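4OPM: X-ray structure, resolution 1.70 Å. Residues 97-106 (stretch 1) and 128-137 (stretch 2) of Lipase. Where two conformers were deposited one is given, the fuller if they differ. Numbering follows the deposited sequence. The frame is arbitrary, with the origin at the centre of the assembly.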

ATOM      1  N   LEU A  97      -8.274  -4.773  -9.681  1.00 18.75           N
ATOM      2  CA  LEU A  97      -8.150  -4.013  -8.434  1.00 18.67           C
ATOM      3  C   LEU A  97      -8.106  -2.504  -8.738  1.00 23.17           C
ATOM      4  O   LEU A  97      -8.809  -1.742  -8.083  1.00 22.93           O
ATOM      5  CB  LEU A  97      -6.914  -4.465  -7.617  1.00 18.34           C
ATOM      6  CG  LEU A  97      -6.934  -5.916  -7.116  1.00 23.04           C
ATOM      7  CD1 LEU A  97      -5.613  -6.287  -6.460  1.00 23.11           C
ATOM      8  CD2 LEU A  97      -8.095  -6.181  -6.160  1.00 23.85           C
ATOM      9  N   ALA A  98      -7.353  -2.088  -9.782  1.00 21.56           N
ATOM     10  CA  ALA A  98      -7.252  -0.670 -10.158  1.00 20.64           C
ATOM     11  C   ALA A  98      -8.609  -0.117 -10.655  1.00 23.28           C
ATOM     12  O   ALA A  98      -9.023   0.973 -10.233  1.00 21.28           O
ATOM     13  CB  ALA A  98      -6.182  -0.482 -11.219  1.00 21.27           C
ATOM     14  N   GLU A  99      -9.309  -0.883 -11.511  1.00 20.12           N
ATOM     15  CA  GLU A  99     -10.604  -0.464 -12.044  1.00 19.75           C
ATOM     16  C   GLU A  99     -11.642  -0.415 -10.912  1.00 23.17           C
ATOM     17  O   GLU A  99     -12.409   0.537 -10.860  1.00 23.09           O
ATOM     18  CB  GLU A  99     -11.064  -1.387 -13.184  1.00 21.21           C
ATOM     19  CG  GLU A  99     -12.341  -0.911 -13.868  1.00 26.68           C
ATOM     20  CD  GLU A  99     -13.644  -1.420 -13.278  1.00 43.50           C
ATOM     21  OE1 GLU A  99     -13.624  -2.468 -12.597  1.00 35.66           O
ATOM     22  OE2 GLU A  99     -14.692  -0.770 -13.500  1.00 36.44           O
ATOM     23  N   LYS A 100     -11.668  -1.425 -10.010  1.00 20.27           N
ATOM     24  CA  LYS A 100     -12.652  -1.433  -8.914  1.00 20.24           C
ATOM     25  C   LYS A 100     -12.327  -0.328  -7.896  1.00 22.64           C
ATOM     26  O   LYS A 100     -13.245   0.269  -7.332  1.00 22.59           O
ATOM     27  CB  LYS A 100     -12.767  -2.812  -8.250  1.00 21.32           C
ATOM     28  CG  LYS A 100     -13.379  -3.884  -9.162  1.00 22.67           C
ATOM     29  CD  LYS A 100     -14.821  -3.534  -9.618  1.00 25.76           C
ATOM     30  CE  LYS A 100     -15.466  -4.605 -10.453  1.00 26.34           C
ATOM     31  NZ  LYS A 100     -14.814  -4.728 -11.799  1.00 24.91           N
ATOM     32  N   LEU A 101     -11.033   0.005  -7.718  1.00 19.25           N
ATOM     33  CA  LEU A 101     -10.652   1.110  -6.848  1.00 18.16           C
ATOM     34  C   LEU A 101     -11.182   2.425  -7.454  1.00 21.61           C
ATOM     35  O   LEU A 101     -11.707   3.248  -6.716  1.00 19.16           O
ATOM     36  CB  LEU A 101      -9.133   1.155  -6.643  1.00 17.20           C
ATOM     37  CG  LEU A 101      -8.611   2.260  -5.740  1.00 20.89           C
ATOM     38  CD1 LEU A 101      -9.039   2.052  -4.286  1.00 20.80           C
ATOM     39  CD2 LEU A 101      -7.096   2.363  -5.848  1.00 22.89           C
ATOM     40  N   ARG A 102     -11.113   2.587  -8.795  1.00 19.97           N
ATOM     41  CA  ARG A 102     -11.680   3.777  -9.446  1.00 20.82           C
ATOM     42  C   ARG A 102     -13.204   3.862  -9.179  1.00 22.94           C
ATOM     43  O   ARG A 102     -13.711   4.943  -8.864  1.00 23.33           O
ATOM     44  CB  ARG A 102     -11.390   3.782 -10.957  1.00 23.16           C
ATOM     45  CG  ARG A 102     -12.028   4.949 -11.726  1.00 26.77           C
ATOM     46  CD  ARG A 102     -11.454   6.300 -11.331  1.00 31.97           C
ATOM     47  NE  ARG A 102     -12.246   7.396 -11.888  1.00 36.49           N
ATOM     48  CZ  ARG A 102     -12.332   8.609 -11.356  1.00 48.48           C
ATOM     49  NH1 ARG A 102     -11.677   8.901 -10.237  1.00 36.20           N
ATOM     50  NH2 ARG A 102     -13.073   9.541 -11.935  1.00 37.92           N
ATOM     51  N   ARG A 103     -13.925   2.725  -9.284  1.00 20.30           N
ATOM     52  CA  ARG A 103     -15.376   2.686  -9.026  1.00 21.22           C
ATOM     53  C   ARG A 103     -15.661   3.120  -7.575  1.00 23.54           C
ATOM     54  O   ARG A 103     -16.629   3.852  -7.330  1.00 23.55           O
ATOM     55  CB  ARG A 103     -15.980   1.293  -9.300  1.00 20.66           C
ATOM     56  CG  ARG A 103     -15.829   0.783 -10.741  1.00 26.98           C
ATOM     57  CD  ARG A 103     -16.743   1.462 -11.759  1.00 31.62           C
ATOM     58  NE  ARG A 103     -16.244   2.770 -12.205  1.00 30.01           N
ATOM     59  CZ  ARG A 103     -15.345   2.961 -13.168  1.00 43.35           C
ATOM     60  NH1 ARG A 103     -14.798   1.925 -13.795  1.00 31.99           N
ATOM     61  NH2 ARG A 103     -14.975   4.190 -13.502  1.00 30.61           N
ATOM     62  N   PHE A 104     -14.796   2.691  -6.633  1.00 19.22           N
ATOM     63  CA  PHE A 104     -14.891   3.068  -5.228  1.00 18.47           C
ATOM     64  C   PHE A 104     -14.691   4.587  -5.062  1.00 20.75           C
ATOM     65  O   PHE A 104     -15.480   5.215  -4.373  1.00 21.07           O
ATOM     66  CB  PHE A 104     -13.873   2.291  -4.366  1.00 18.65           C
ATOM     67  CG  PHE A 104     -13.691   2.886  -2.986  1.00 19.08           C
ATOM     68  CD1 PHE A 104     -14.639   2.675  -1.989  1.00 21.76           C
ATOM     69  CD2 PHE A 104     -12.591   3.693  -2.694  1.00 20.54           C
ATOM     70  CE1 PHE A 104     -14.491   3.255  -0.724  1.00 21.51           C
ATOM     71  CE2 PHE A 104     -12.435   4.263  -1.421  1.00 23.17           C
ATOM     72  CZ  PHE A 104     -13.392   4.050  -0.449  1.00 21.93           C
ATOM     73  N   VAL A 105     -13.648   5.168  -5.693  1.00 19.66           N
ATOM     74  CA  VAL A 105     -13.344   6.616  -5.635  1.00 19.19           C
ATOM     75  C   VAL A 105     -14.573   7.418  -6.142  1.00 23.77           C
ATOM     76  O   VAL A 105     -14.964   8.414  -5.524  1.00 23.62           O
ATOM     77  CB  VAL A 105     -12.052   6.965  -6.423  1.00 22.33           C
ATOM     78  CG1 VAL A 105     -11.919   8.470  -6.664  1.00 22.59           C
ATOM     79  CG2 VAL A 105     -10.813   6.422  -5.707  1.00 20.30           C
ATOM     80  N   GLU A 106     -15.188   6.947  -7.230  1.00 21.43           N
ATOM     81  CA  GLU A 106     -16.382   7.576  -7.803  1.00 22.13           C
ATOM     82  C   GLU A 106     -17.577   7.482  -6.833  1.00 27.31           C
ATOM     83  O   GLU A 106     -18.249   8.488  -6.589  1.00 27.61           O
ATOM     84  CB  GLU A 106     -16.727   6.918  -9.143  1.00 23.94           C
ATOM     85  CG  GLU A 106     -15.752   7.276 -10.255  1.00 33.55           C
ATOM     86  CD  GLU A 106     -16.033   6.656 -11.612  1.00 52.52           C
ATOM     87  OE1 GLU A 106     -16.773   5.649 -11.673  1.00 44.77           O
ATOM     88  OE2 GLU A 106     -15.478   7.163 -12.613  1.00 51.48           O
ATOM     89  N   LEU A 128      -0.932   1.981 -12.160  1.00 22.12           N
ATOM     90  CA  LEU A 128      -1.955   1.654 -13.155  1.00 23.20           C
ATOM     91  C   LEU A 128      -3.080   2.700 -13.124  1.00 25.84           C
ATOM     92  O   LEU A 128      -3.527   3.156 -14.176  1.00 25.61           O
ATOM     93  CB  LEU A 128      -2.497   0.239 -12.921  1.00 23.93           C
ATOM     94  CG  LEU A 128      -3.164  -0.459 -14.105  1.00 30.90           C
ATOM     95  CD1 LEU A 128      -2.257  -0.444 -15.362  1.00 31.40           C
ATOM     96  CD2 LEU A 128      -3.530  -1.883 -13.740  1.00 34.75           C
ATOM     97  N   TYR A 129      -3.484   3.118 -11.921  1.00 20.90           N
ATOM     98  CA  TYR A 129      -4.502   4.140 -11.725  1.00 20.81           C
ATOM     99  C   TYR A 129      -4.063   5.474 -12.361  1.00 24.50           C
ATOM    100  O   TYR A 129      -4.838   6.063 -13.117  1.00 24.25           O
ATOM    101  CB  TYR A 129      -4.779   4.328 -10.217  1.00 20.62           C
ATOM    102  CG  TYR A 129      -5.999   5.173  -9.928  1.00 22.19           C
ATOM    103  CD1 TYR A 129      -5.948   6.563 -10.019  1.00 24.11           C
ATOM    104  CD2 TYR A 129      -7.188   4.589  -9.501  1.00 22.67           C
ATOM    105  CE1 TYR A 129      -7.061   7.349  -9.722  1.00 25.86           C
ATOM    106  CE2 TYR A 129      -8.305   5.364  -9.194  1.00 23.88           C
ATOM    107  CZ  TYR A 129      -8.235   6.746  -9.299  1.00 29.97           C
ATOM    108  OH  TYR A 129      -9.334   7.518  -9.018  1.00 27.84           O
ATOM    109  N   ALA A 130      -2.807   5.912 -12.093  1.00 21.50           N
ATOM    110  CA  ALA A 130      -2.244   7.164 -12.610  1.00 22.25           C
ATOM    111  C   ALA A 130      -2.165   7.174 -14.136  1.00 28.17           C
ATOM    112  O   ALA A 130      -2.365   8.227 -14.752  1.00 28.91           O
ATOM    113  CB  ALA A 130      -0.869   7.397 -12.034  1.00 22.58           C
ATOM    114  N   GLY A 131      -1.887   6.009 -14.721  1.00 24.82           N
ATOM    115  CA  GLY A 131      -1.803   5.840 -16.166  1.00 25.47           C
ATOM    116  C   GLY A 131      -3.163   5.824 -16.835  1.00 29.50           C
ATOM    117  O   GLY A 131      -3.331   6.414 -17.905  1.00 29.64           O
ATOM    118  N   GLN A 132      -4.149   5.145 -16.217  1.00 25.97           N
ATOM    119  CA  GLN A 132      -5.495   5.016 -16.778  1.00 26.82           C
ATOM    120  C   GLN A 132      -6.352   6.259 -16.513  1.00 30.40           C
ATOM    121  O   GLN A 132      -7.198   6.585 -17.338  1.00 30.50           O
ATOM    122  CB  GLN A 132      -6.207   3.766 -16.226  1.00 28.57           C
ATOM    123  CG  GLN A 132      -5.594   2.434 -16.694  1.00 51.08           C
ATOM    124  CD  GLN A 132      -6.122   1.208 -15.971  1.00 78.04           C
ATOM    125  OE1 GLN A 132      -6.621   1.267 -14.839  1.00 75.34           O
ATOM    126  NE2 GLN A 132      -5.976   0.047 -16.596  1.00 72.83           N
ATOM    127  N   TYR A 133      -6.135   6.955 -15.374  1.00 25.81           N
ATOM    128  CA  TYR A 133      -6.922   8.130 -14.979  1.00 25.36           C
ATOM    129  C   TYR A 133      -5.973   9.339 -14.684  1.00 29.12           C
ATOM    130  O   TYR A 133      -5.919   9.813 -13.544  1.00 28.22           O
ATOM    131  CB  TYR A 133      -7.809   7.748 -13.756  1.00 25.74           C
ATOM    132  CG  TYR A 133      -8.522   6.412 -13.914  1.00 27.97           C
ATOM    133  CD1 TYR A 133      -9.610   6.274 -14.775  1.00 31.05           C
ATOM    134  CD2 TYR A 133      -8.087   5.281 -13.229  1.00 28.21           C
ATOM    135  CE1 TYR A 133     -10.248   5.040 -14.950  1.00 31.79           C
ATOM    136  CE2 TYR A 133      -8.728   4.046 -13.380  1.00 29.52           C
ATOM    137  CZ  TYR A 133      -9.804   3.928 -14.247  1.00 37.42           C
ATOM    138  OH  TYR A 133     -10.446   2.710 -14.392  1.00 35.90           O
ATOM    139  N   PRO A 134      -5.226   9.860 -15.703  1.00 26.90           N
ATOM    140  CA  PRO A 134      -4.249  10.939 -15.435  1.00 26.62           C
ATOM    141  C   PRO A 134      -4.835  12.252 -14.939  1.00 32.11           C
ATOM    142  O   PRO A 134      -4.216  12.896 -14.091  1.00 31.01           O
ATOM    143  CB  PRO A 134      -3.564  11.146 -16.792  1.00 28.61           C
ATOM    144  CG  PRO A 134      -4.537  10.612 -17.797  1.00 33.38           C
ATOM    145  CD  PRO A 134      -5.160   9.439 -17.121  1.00 28.96           C
ATOM    146  N   PHE A 135      -6.008  12.654 -15.446  1.00 30.43           N
ATOM    147  CA  PHE A 135      -6.627  13.913 -15.033  1.00 31.19           C
ATOM    148  C   PHE A 135      -7.226  13.814 -13.627  1.00 32.43           C
ATOM    149  O   PHE A 135      -7.587  14.848 -13.053  1.00 33.91           O
ATOM    150  CB  PHE A 135      -7.699  14.353 -16.047  1.00 34.78           C
ATOM    151  CG  PHE A 135      -7.136  14.662 -17.417  1.00 38.55           C
ATOM    152  CD1 PHE A 135      -6.363  15.800 -17.630  1.00 43.25           C
ATOM    153  CD2 PHE A 135      -7.377  13.816 -18.492  1.00 42.47           C
ATOM    154  CE1 PHE A 135      -5.835  16.079 -18.896  1.00 45.37           C
ATOM    155  CE2 PHE A 135      -6.855  14.099 -19.759  1.00 46.39           C
ATOM    156  CZ  PHE A 135      -6.086  15.227 -19.951  1.00 45.06           C
ATOM    157  N   GLU A 136      -7.322  12.580 -13.084  1.00 25.61           N
ATOM    158  CA  GLU A 136      -7.867  12.289 -11.753  0.60 24.73           C
ATOM    159  C   GLU A 136      -6.753  12.090 -10.717  1.00 26.99           C
ATOM    160  O   GLU A 136      -7.036  11.850  -9.539  1.00 25.90           O
ATOM    161  CB  GLU A 136      -8.755  11.024 -11.800  0.60 26.15           C
ATOM    162  CG  GLU A 136      -9.920  11.076 -12.781  0.60 36.54           C
ATOM    163  CD  GLU A 136     -10.891  12.233 -12.635  0.60 53.65           C
ATOM    164  OE1 GLU A 136     -11.229  12.597 -11.485  0.60 40.00           O
ATOM    165  OE2 GLU A 136     -11.328  12.764 -13.682  0.60 53.17           O
ATOM    166  N   THR A 137      -5.490  12.163 -11.154  1.00 23.54           N
ATOM    167  CA  THR A 137      -4.305  11.934 -10.322  1.00 21.69           C
ATOM    168  C   THR A 137      -3.505  13.245 -10.163  1.00 25.41           C
ATOM    169  O   THR A 137      -2.917  13.739 -11.128  1.00 26.03           O
ATOM    170  CB  THR A 137      -3.463  10.787 -10.940  1.00 24.38           C
ATOM    171  OG1 THR A 137      -4.309   9.647 -11.195  1.00 21.39           O
ATOM    172  CG2 THR A 137      -2.261  10.398 -10.062  1.00 23.76           C
TER
HETATM  173  O   HOH W   1     -12.726   2.697 -15.862  1.00 46.95           O

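The contact is a steep crossing of two helices in which Tyr129 of one helix and Tyr133, just past its end, pack against the other, with Arg102 serving as the main polar link. Helix 97-106 and helix 128-132 cross at -70°, their axes approaching to 9.8 Å. The backbones come nearest at Ala98 and Tyr129, whose CA atoms lie 5.8 Å apart; Ala98 CB rests 3.9 Å from Leu128 CD2.

The Tyr129 side chain fits as a knob among Ala98, Leu101, Arg102 and Val105. Leu101 CD2 lies 4.3 Å from Tyr129 CD2, while its hydroxyl finds a polar partner, Arg102 NH1 donating a hydrogen bond to Tyr129 OH (3.0 Å, 152°) near the guanidinium plane.

Tyr133, the first residue to leave helical geometry, offers its ring face to the aliphatic part of Arg102, whose CG sits 3.7 Å from the Tyr133 ring centroid in a CH-pi contact. The same arginine reaches the 3-10 segment through a long salt bridge, NH2 of Arg102 to OE1 of Glu136 at 3.6 Å. Water 1 joins Tyr133 OH (2.7 Å) to Arg103 NH1 (3.0 Å), a group also held within its helix by a salt bridge to Glu99 OE2 (2.7 Å).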